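Local atomic coordinates of mannose recognizing lectin (Marasmius oreades, PDB entry 4TKC), a protein that binds mannose in two pockets as a fungal lectin of the bulb-type family. Residues R29-Q41 and L44-A58. Residues are numbered along the deposited sequence; the frame is centred on the assembly and turned at random.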
ATOM      1  N   ARG A  29      -4.908  10.119 -17.893  1.00 17.18           N
ATOM      2  CA  ARG A  29      -6.091  11.006 -17.784  1.00 15.96           C
ATOM      3  C   ARG A  29      -6.980  10.687 -16.596  1.00 15.80           C
ATOM      4  O   ARG A  29      -7.667  11.572 -16.101  1.00 18.23           O
ATOM      5  CB  ARG A  29      -6.944  10.988 -19.059  1.00 19.43           C
ATOM      6  CG  ARG A  29      -6.195  11.355 -20.341  1.00 19.01           C
ATOM      7  CD  ARG A  29      -7.108  11.438 -21.555  1.00 18.59           C
ATOM      8  NE  ARG A  29      -8.214  12.375 -21.322  1.00 19.35           N
ATOM      9  CZ  ARG A  29      -9.387  12.353 -21.946  1.00 17.93           C
ATOM     10  NH1 ARG A  29      -9.637  11.463 -22.909  1.00 21.27           N
ATOM     11  NH2 ARG A  29     -10.347  13.113 -21.444  1.00 18.29           N
ATOM     12  N   VAL A  30      -6.914   9.458 -16.088  1.00 17.32           N
ATOM     13  CA  VAL A  30      -7.880   9.026 -15.091  1.00 17.11           C
ATOM     14  C   VAL A  30      -7.089   8.640 -13.830  1.00 14.54           C
ATOM     15  O   VAL A  30      -6.154   7.860 -13.934  1.00 16.05           O
ATOM     16  CB  VAL A  30      -8.708   7.819 -15.585  1.00 15.88           C
ATOM     17  CG1 VAL A  30      -9.835   7.506 -14.598  1.00 18.17           C
ATOM     18  CG2 VAL A  30      -9.304   8.083 -16.988  1.00 18.27           C
ATOM     19  N   GLU A  31      -7.460   9.240 -12.700  1.00 16.83           N
ATOM     20  CA  GLU A  31      -6.693   9.087 -11.460  1.00 15.94           C
ATOM     21  C   GLU A  31      -7.668   8.824 -10.329  1.00 14.87           C
ATOM     22  O   GLU A  31      -8.599   9.599 -10.062  1.00 16.38           O
ATOM     23  CB  GLU A  31      -5.872  10.353 -11.216  1.00 17.34           C
ATOM     24  CG  GLU A  31      -4.796  10.172 -10.142  1.00 19.00           C
ATOM     25  CD  GLU A  31      -3.906  11.386 -10.025  1.00 18.31           C
ATOM     26  OE1 GLU A  31      -4.445  12.503  -9.933  1.00 20.65           O
ATOM     27  OE2 GLU A  31      -2.681  11.211  -9.878  1.00 19.27           O
ATOM     28  N   PHE A  32      -7.334   7.798  -9.535  1.00 15.20           N
ATOM     29  CA  PHE A  32      -8.114   7.381  -8.388  1.00 13.93           C
ATOM     30  C   PHE A  32      -7.264   7.690  -7.150  1.00 14.42           C
ATOM     31  O   PHE A  32      -6.264   7.013  -6.842  1.00 16.30           O
ATOM     32  CB  PHE A  32      -8.417   5.899  -8.452  1.00 13.92           C
ATOM     33  CG  PHE A  32      -9.243   5.392  -7.303  1.00 15.00           C
ATOM     34  CD1 PHE A  32     -10.467   5.960  -6.978  1.00 15.00           C
ATOM     35  CD2 PHE A  32      -8.743   4.414  -6.461  1.00 18.11           C
ATOM     36  CE1 PHE A  32     -11.239   5.470  -5.947  1.00 17.35           C
ATOM     37  CE2 PHE A  32      -9.507   3.934  -5.417  1.00 19.93           C
ATOM     38  CZ  PHE A  32     -10.754   4.457  -5.168  1.00 17.06           C
ATOM     39  N   ARG A  33      -7.681   8.727  -6.436  1.00 15.08           N
ATOM     40  CA  ARG A  33      -6.868   9.361  -5.396  1.00 16.11           C
ATOM     41  C   ARG A  33      -7.431   9.135  -4.018  1.00 15.67           C
ATOM     42  O   ARG A  33      -8.646   9.202  -3.804  1.00 16.17           O
ATOM     43  CB  ARG A  33      -6.960  10.887  -5.599  1.00 23.16           C
ATOM     44  CG  ARG A  33      -6.581  11.419  -6.947  1.00 23.72           C
ATOM     45  CD  ARG A  33      -6.969  12.887  -7.078  1.00 21.38           C
ATOM     46  NE  ARG A  33      -6.562  13.362  -8.395  1.00 26.81           N
ATOM     47  CZ  ARG A  33      -6.779  14.575  -8.883  1.00 26.51           C
ATOM     48  NH1 ARG A  33      -7.509  15.463  -8.193  1.00 27.82           N
ATOM     49  NH2 ARG A  33      -6.293  14.871 -10.096  1.00 32.53           N
ATOM     50  N   VAL A  34      -6.526   9.037  -3.029  1.00 15.60           N
ATOM     51  CA  VAL A  34      -6.913   9.264  -1.643  1.00 16.58           C
ATOM     52  C   VAL A  34      -6.228  10.570  -1.205  1.00 17.66           C
ATOM     53  O   VAL A  34      -5.002  10.721  -1.364  1.00 17.20           O
ATOM     54  CB  VAL A  34      -6.495   8.089  -0.736  1.00 15.98           C
ATOM     55  CG1 VAL A  34      -6.836   8.365   0.733  1.00 16.77           C
ATOM     56  CG2 VAL A  34      -7.171   6.802  -1.182  1.00 16.60           C
ATOM     57  N   THR A  35      -7.042  11.561  -0.819  1.00 18.31           N
ATOM     58  CA  THR A  35      -6.543  12.931  -0.649  1.00 16.69           C
ATOM     59  C   THR A  35      -6.117  13.205   0.776  1.00 18.36           C
ATOM     60  O   THR A  35      -6.565  12.529   1.713  1.00 18.27           O
ATOM     61  CB  THR A  35      -7.555  14.005  -1.125  1.00 17.50           C
ATOM     62  OG1 THR A  35      -8.592  14.154  -0.164  1.00 20.05           O
ATOM     63  CG2 THR A  35      -8.160  13.632  -2.508  1.00 19.80           C
ATOM     64  N   ASP A  36      -5.292  14.237   0.937  1.00 19.77           N
ATOM     65  CA  ASP A  36      -4.877  14.664   2.286  1.00 20.36           C
ATOM     66  C   ASP A  36      -6.092  15.158   3.078  1.00 22.33           C
ATOM     67  O   ASP A  36      -6.091  15.109   4.295  1.00 28.10           O
ATOM     68  CB  ASP A  36      -3.814  15.766   2.225  1.00 22.93           C
ATOM     69  CG  ASP A  36      -2.484  15.284   1.625  1.00 29.90           C
ATOM     70  OD1 ASP A  36      -2.115  14.113   1.841  1.00 30.60           O
ATOM     71  OD2 ASP A  36      -1.795  16.090   0.967  1.00 39.10           O
ATOM     72  N   GLU A  37      -7.149  15.565   2.365  1.00 23.10           N
ATOM     73  CA  GLU A  37      -8.401  15.986   2.985  1.00 21.26           C
ATOM     74  C   GLU A  37      -9.269  14.757   3.372  1.00 24.18           C
ATOM     75  O   GLU A  37     -10.360  14.915   3.904  1.00 30.06           O
ATOM     76  CB  GLU A  37      -9.180  16.945   2.043  1.00 26.48           C
ATOM     77  CG  GLU A  37      -8.478  18.279   1.762  1.00 35.84           C
ATOM     78  CD  GLU A  37      -7.213  18.140   0.902  1.00 30.79           C
ATOM     79  OE1 GLU A  37      -7.218  17.346  -0.070  1.00 38.13           O
ATOM     80  OE2 GLU A  37      -6.231  18.880   1.146  1.00 60.99           O
ATOM     81  N   GLY A  38      -8.750  13.543   3.154  1.00 18.48           N
ATOM     82  CA  GLY A  38      -9.474  12.313   3.491  1.00 20.23           C
ATOM     83  C   GLY A  38     -10.630  11.983   2.560  1.00 16.91           C
ATOM     84  O   GLY A  38     -11.553  11.247   2.921  1.00 17.49           O
ATOM     85  N   ASN A  39     -10.513  12.433   1.317  1.00 15.99           N
ATOM     86  CA  ASN A  39     -11.492  12.019   0.339  1.00 16.45           C
ATOM     87  C   ASN A  39     -10.980  10.970  -0.636  1.00 16.50           C
ATOM     88  O   ASN A  39      -9.782  10.888  -0.901  1.00 19.09           O
ATOM     89  CB  ASN A  39     -12.041  13.223  -0.441  1.00 19.33           C
ATOM     90  CG  ASN A  39     -12.635  14.265   0.480  1.00 20.57           C
ATOM     91  OD1 ASN A  39     -13.294  13.920   1.452  1.00 19.75           O
ATOM     92  ND2 ASN A  39     -12.302  15.523   0.260  1.00 24.41           N
ATOM     93  N   ILE A  40     -11.898  10.135  -1.114  1.00 16.67           N
ATOM     94  CA  ILE A  40     -11.606   9.100  -2.093  1.00 16.35           C
ATOM     95  C   ILE A  40     -12.260   9.523  -3.425  1.00 17.60           C
ATOM     96  O   ILE A  40     -13.490   9.687  -3.514  1.00 17.22           O
ATOM     97  CB  ILE A  40     -12.164   7.733  -1.672  1.00 16.01           C
ATOM     98  CG1 ILE A  40     -11.633   7.343  -0.282  1.00 16.28           C
ATOM     99  CG2 ILE A  40     -11.784   6.669  -2.680  1.00 15.06           C
ATOM    100  CD1 ILE A  40     -12.325   6.136   0.297  1.00 17.87           C
ATOM    101  N   GLN A  41     -11.413   9.816  -4.410  1.00 16.21           N
ATOM    102  CA  GLN A  41     -11.921  10.552  -5.601  1.00 16.16           C
ATOM    103  C   GLN A  41     -11.321  10.018  -6.885  1.00 16.56           C
ATOM    104  O   GLN A  41     -10.114   9.812  -7.006  1.00 19.74           O
ATOM    105  CB  GLN A  41     -11.582  12.035  -5.454  1.00 18.29           C
ATOM    106  CG  GLN A  41     -12.154  12.655  -4.199  1.00 20.55           C
ATOM    107  CD  GLN A  41     -11.898  14.136  -4.106  1.00 20.00           C
ATOM    108  OE1 GLN A  41     -10.845  14.621  -4.493  1.00 23.47           O
ATOM    109  NE2 GLN A  41     -12.898  14.880  -3.613  1.00 22.07           N
ATOM    110  N   LEU A  44     -11.062  12.797 -13.859  1.00 16.50           N
ATOM    111  CA  LEU A  44     -10.660  12.879 -15.271  1.00 17.79           C
ATOM    112  C   LEU A  44      -9.940  14.211 -15.528  1.00 18.17           C
ATOM    113  O   LEU A  44     -10.506  15.289 -15.257  1.00 19.52           O
ATOM    114  CB  LEU A  44     -11.892  12.821 -16.192  1.00 17.04           C
ATOM    115  CG  LEU A  44     -11.597  12.762 -17.695  1.00 20.09           C
ATOM    116  CD1 LEU A  44     -10.767  11.544 -18.121  1.00 20.76           C
ATOM    117  CD2 LEU A  44     -12.936  12.787 -18.449  1.00 19.92           C
ATOM    118  N   ASP A  45      -8.778  14.135 -16.176  1.00 20.10           N
ATOM    119  CA  ASP A  45      -7.987  15.305 -16.563  1.00 17.36           C
ATOM    120  C   ASP A  45      -7.784  16.325 -15.445  1.00 20.66           C
ATOM    121  O   ASP A  45      -7.747  17.525 -15.706  1.00 21.29           O
ATOM    122  CB  ASP A  45      -8.654  15.962 -17.768  1.00 20.74           C
ATOM    123  CG  ASP A  45      -8.735  15.035 -18.924  1.00 17.84           C
ATOM    124  OD1 ASP A  45      -7.816  14.239 -19.163  1.00 18.47           O
ATOM    125  OD2 ASP A  45      -9.703  15.186 -19.681  1.00 17.84           O
ATOM    126  N   ASP A  46      -7.624  15.834 -14.210  1.00 21.78           N
ATOM    127  CA  ASP A  46      -7.405  16.703 -13.041  1.00 21.23           C
ATOM    128  C   ASP A  46      -8.475  17.818 -12.971  1.00 25.31           C
ATOM    129  O   ASP A  46      -8.276  18.837 -12.331  1.00 39.15           O
ATOM    130  CB  ASP A  46      -5.977  17.287 -13.080  1.00 24.45           C
ATOM    131  CG  ASP A  46      -5.525  17.816 -11.744  1.00 32.40           C
ATOM    132  OD1 ASP A  46      -5.982  17.295 -10.699  1.00 30.56           O
ATOM    133  OD2 ASP A  46      -4.755  18.798 -11.751  1.00 41.71           O
ATOM    134  N   SER A  47      -9.664  17.521 -13.486  1.00 20.21           N
ATOM    135  CA  SER A  47     -10.676  18.548 -13.697  1.00 29.20           C
ATOM    136  C   SER A  47     -12.076  18.041 -13.299  1.00 26.14           C
ATOM    137  O   SER A  47     -12.812  18.692 -12.550  1.00 31.33           O
ATOM    138  CB  SER A  47     -10.629  18.978 -15.185  1.00 43.50           C
ATOM    139  OG  SER A  47     -11.854  19.541 -15.663  1.00 47.36           O
ATOM    140  N   ARG A  48     -12.405  16.839 -13.734  1.00 21.67           N
ATOM    141  CA  ARG A  48     -13.790  16.346 -13.646  1.00 22.27           C
ATOM    142  C   ARG A  48     -13.887  15.184 -12.646  1.00 18.67           C
ATOM    143  O   ARG A  48     -13.283  14.144 -12.853  1.00 21.22           O
ATOM    144  CB  ARG A  48     -14.226  15.941 -15.052  1.00 24.64           C
ATOM    145  CG  ARG A  48     -15.549  15.236 -15.208  1.00 40.21           C
ATOM    146  CD  ARG A  48     -15.837  15.082 -16.694  1.00 51.74           C
ATOM    147  NE  ARG A  48     -16.950  14.178 -16.932  1.00 58.90           N
ATOM    148  CZ  ARG A  48     -17.277  13.697 -18.137  1.00 59.81           C
ATOM    149  NH1 ARG A  48     -16.532  13.986 -19.237  1.00 65.37           N
ATOM    150  NH2 ARG A  48     -18.300  12.859 -18.223  1.00 60.55           N
ATOM    151  N   LYS A  49     -14.578  15.424 -11.527  1.00 20.80           N
ATOM    152  CA  LYS A  49     -14.795  14.404 -10.492  1.00 22.46           C
ATOM    153  C   LYS A  49     -15.859  13.422 -10.956  1.00 18.94           C
ATOM    154  O   LYS A  49     -17.052  13.740 -11.014  1.00 25.16           O
ATOM    155  CB  LYS A  49     -15.202  15.024  -9.148  1.00 20.13           C
ATOM    156  CG  LYS A  49     -15.049  14.078  -7.950  1.00 24.00           C
ATOM    157  CD  LYS A  49     -15.037  14.805  -6.595  1.00 21.62           C
ATOM    158  CE  LYS A  49     -16.395  15.406  -6.282  1.00 28.04           C
ATOM    159  NZ  LYS A  49     -16.365  16.127  -4.977  1.00 30.78           N
ATOM    160  N   LEU A  50     -15.397  12.286 -11.446  1.00 18.80           N
ATOM    161  CA  LEU A  50     -16.274  11.235 -11.959  1.00 19.23           C
ATOM    162  C   LEU A  50     -17.082  10.553 -10.865  1.00 18.86           C
ATOM    163  O   LEU A  50     -18.219  10.131 -11.052  1.00 19.58           O
ATOM    164  CB  LEU A  50     -15.479  10.220 -12.761  1.00 18.49           C
ATOM    165  CG  LEU A  50     -14.775  10.760 -13.996  1.00 18.85           C
ATOM    166  CD1 LEU A  50     -13.953   9.629 -14.613  1.00 19.02           C
ATOM    167  CD2 LEU A  50     -15.767  11.379 -14.981  1.00 21.86           C
ATOM    168  N   TRP A  51     -16.416  10.343  -9.723  1.00 16.90           N
ATOM    169  CA  TRP A  51     -16.966   9.524  -8.653  1.00 17.47           C
ATOM    170  C   TRP A  51     -16.185   9.837  -7.397  1.00 17.46           C
ATOM    171  O   TRP A  51     -15.007  10.150  -7.486  1.00 18.03           O
ATOM    172  CB  TRP A  51     -16.789   8.029  -9.007  1.00 15.49           C
ATOM    173  CG  TRP A  51     -17.323   7.064  -7.986  1.00 16.69           C
ATOM    174  CD1 TRP A  51     -18.507   6.397  -7.998  1.00 18.77           C
ATOM    175  CD2 TRP A  51     -16.600   6.570  -6.836  1.00 16.15           C
ATOM    176  NE1 TRP A  51     -18.581   5.559  -6.892  1.00 17.72           N
ATOM    177  CE2 TRP A  51     -17.433   5.673  -6.171  1.00 16.36           C
ATOM    178  CE3 TRP A  51     -15.333   6.816  -6.315  1.00 18.64           C
ATOM    179  CZ2 TRP A  51     -17.072   5.051  -4.996  1.00 18.84           C
ATOM    180  CZ3 TRP A  51     -14.944   6.160  -5.112  1.00 16.56           C
ATOM    181  CH2 TRP A  51     -15.812   5.280  -4.489  1.00 19.19           C
ATOM    182  N   SER A  52     -16.888   9.902  -6.269  1.00 19.41           N
ATOM    183  CA  SER A  52     -16.182  10.129  -5.011  1.00 15.65           C
ATOM    184  C   SER A  52     -16.919   9.640  -3.794  1.00 17.30           C
ATOM    185  O   SER A  52     -18.103   9.439  -3.805  1.00 21.64           O
ATOM    186  CB  SER A  52     -15.908  11.618  -4.821  1.00 19.86           C
ATOM    187  OG  SER A  52     -17.131  12.325  -4.705  1.00 20.96           O
ATOM    188  N   VAL A  53     -16.119   9.408  -2.734  1.00 17.27           N
ATOM    189  CA  VAL A  53     -16.624   9.284  -1.360  1.00 18.81           C
ATOM    190  C   VAL A  53     -15.945  10.395  -0.551  1.00 18.75           C
ATOM    191  O   VAL A  53     -14.755  10.325  -0.247  1.00 17.75           O
ATOM    192  CB  VAL A  53     -16.306   7.899  -0.726  1.00 21.69           C
ATOM    193  CG1 VAL A  53     -16.693   7.891   0.761  1.00 20.95           C
ATOM    194  CG2 VAL A  53     -17.023   6.790  -1.495  1.00 22.09           C
ATOM    195  N   ASP A  54     -16.698  11.443  -0.249  1.00 19.22           N
ATOM    196  CA  ASP A  54     -16.146  12.650   0.351  1.00 19.92           C
ATOM    197  C   ASP A  54     -16.670  12.824   1.764  1.00 18.22           C
ATOM    198  O   ASP A  54     -17.722  12.321   2.098  1.00 20.03           O
ATOM    199  CB  ASP A  54     -16.597  13.870  -0.464  1.00 21.69           C
ATOM    200  CG  ASP A  54     -16.055  13.873  -1.882  1.00 20.58           C
ATOM    201  OD1 ASP A  54     -14.915  13.392  -2.107  1.00 21.61           O
ATOM    202  OD2 ASP A  54     -16.737  14.412  -2.771  1.00 31.07           O
ATOM    203  N   GLY A  55     -15.854  13.425   2.625  1.00 17.54           N
ATOM    204  CA  GLY A  55     -16.322  13.828   3.932  1.00 20.44           C
ATOM    205  C   GLY A  55     -16.105  12.822   5.057  1.00 19.27           C
ATOM    206  O   GLY A  55     -16.608  13.019   6.158  1.00 21.42           O
ATOM    207  N   LYS A  56     -15.619  11.640   4.699  1.00 18.16           N
ATOM    208  CA  LYS A  56     -15.478  10.572   5.704  1.00 19.09           C
ATOM    209  C   LYS A  56     -14.086  10.346   6.319  1.00 15.92           C
ATOM    210  O   LYS A  56     -13.914   9.398   7.082  1.00 18.54           O
ATOM    211  CB  LYS A  56     -16.051   9.261   5.126  1.00 17.85           C
ATOM    212  CG  LYS A  56     -17.482   9.449   4.625  1.00 16.21           C
ATOM    213  CD  LYS A  56     -18.188   8.139   4.311  1.00 20.04           C
ATOM    214  CE  LYS A  56     -18.536   7.336   5.555  1.00 26.46           C
ATOM    215  NZ  LYS A  56     -19.346   6.115   5.265  1.00 38.96           N
ATOM    216  N   ASN A  57     -13.158  11.272   6.088  1.00 15.69           N
ATOM    217  CA  ASN A  57     -11.821  11.176   6.729  1.00 15.84           C
ATOM    218  C   ASN A  57     -11.132   9.856   6.387  1.00 16.58           C
ATOM    219  O   ASN A  57     -10.477   9.232   7.252  1.00 17.18           O
ATOM    220  CB  ASN A  57     -11.904  11.366   8.239  1.00 16.00           C
ATOM    221  CG  ASN A  57     -10.589  11.793   8.828  1.00 20.09           C
ATOM    222  OD1 ASN A  57      -9.867  12.617   8.254  1.00 19.57           O
ATOM    223  ND2 ASN A  57     -10.241  11.187   9.951  1.00 20.21           N
ATOM    224  N   ALA A  58     -11.222   9.432   5.126  1.00 17.19           N
ATOM    225  CA  ALA A  58     -10.504   8.253   4.673  1.00 16.53           C
ATOM    226  C   ALA A  58      -8.995   8.421   4.848  1.00 14.52           C
ATOM    227  O   ALA A  58      -8.436   9.487   4.530  1.00 17.19           O
ATOM    228  CB  ALA A  58     -10.811   7.954   3.233  1.00 17.73           C
TER
HETATM  229  O   HOH W   1      -7.258  13.132 -13.353  1.00 19.77           O
HETATM  230  O   HOH W   2      -8.169  18.078  -9.127  1.00 35.55           O
HETATM  231  O   HOH W   3     -12.995  13.689   4.491  1.00 22.07           O
HETATM  232  O   HOH W   4     -10.858  14.510   6.608  1.00 32.28           O
HETATM  233  O   HOH W   5     -14.189  10.433   2.495  1.00 17.05           O
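Phe-32, Ile-40 and Trp-51 meet at the apolar centre of one four-stranded antiparallel sheet of this bulb-type lectin, which has the beta-prism II fold, built of three such sheets. Trp-51 CZ3 touches both partners. It lies at the edge of the Phe-32 ring, 3.9 Å from CE1, and Ile-40 CG2 sits at the edge of the indole, 4.0 Å from CZ3. Trp-80 of strand 78-81 also packs on Phe-32 and Trp-51, tying this sheet to its neighbour. The CG1 branch of Ile-40 runs the other way and touches Ala-58 CB. Ile-40 and Val-53 form an antiparallel hydrogen-bonded pair, Ile-40 N to Val-53 O being nearly straight (176°).

Further out, Asp-54 gathers Gln-41, Lys-49 and Ser-52. Gln-41 NE2 donates to its OD1 (2.9 Å) from above the carboxylate plane. Lys-49 NZ makes a salt bridge and Ser-52 OG donates a hydrogen bond to Asp-54 OD2, from opposite faces of its plane. Asn-39 OD1 accepts from Gly-55 N. Arg-33 NE pairs with Glu-31 OE1 and its NH2 with Asp-46 OD1 in a salt-bridge network, and a water joins Arg-33 NH1 to Asp-46 OD1.

At the far end Arg-29 and Asp-45 lie side by side in a two-nitrogen salt bridge, their flat groups 14° from coplanar. The Arg-29 chain bends at chi3 (55°), turning the guanidinium side-on to the carboxylate. Arg-29 NH2 meets Asp-45 OD2 at 2.8 Å, and Arg-29 NE meets Asp-45 OD1 at 2.9 Å, using the syn lone pair of that oxygen.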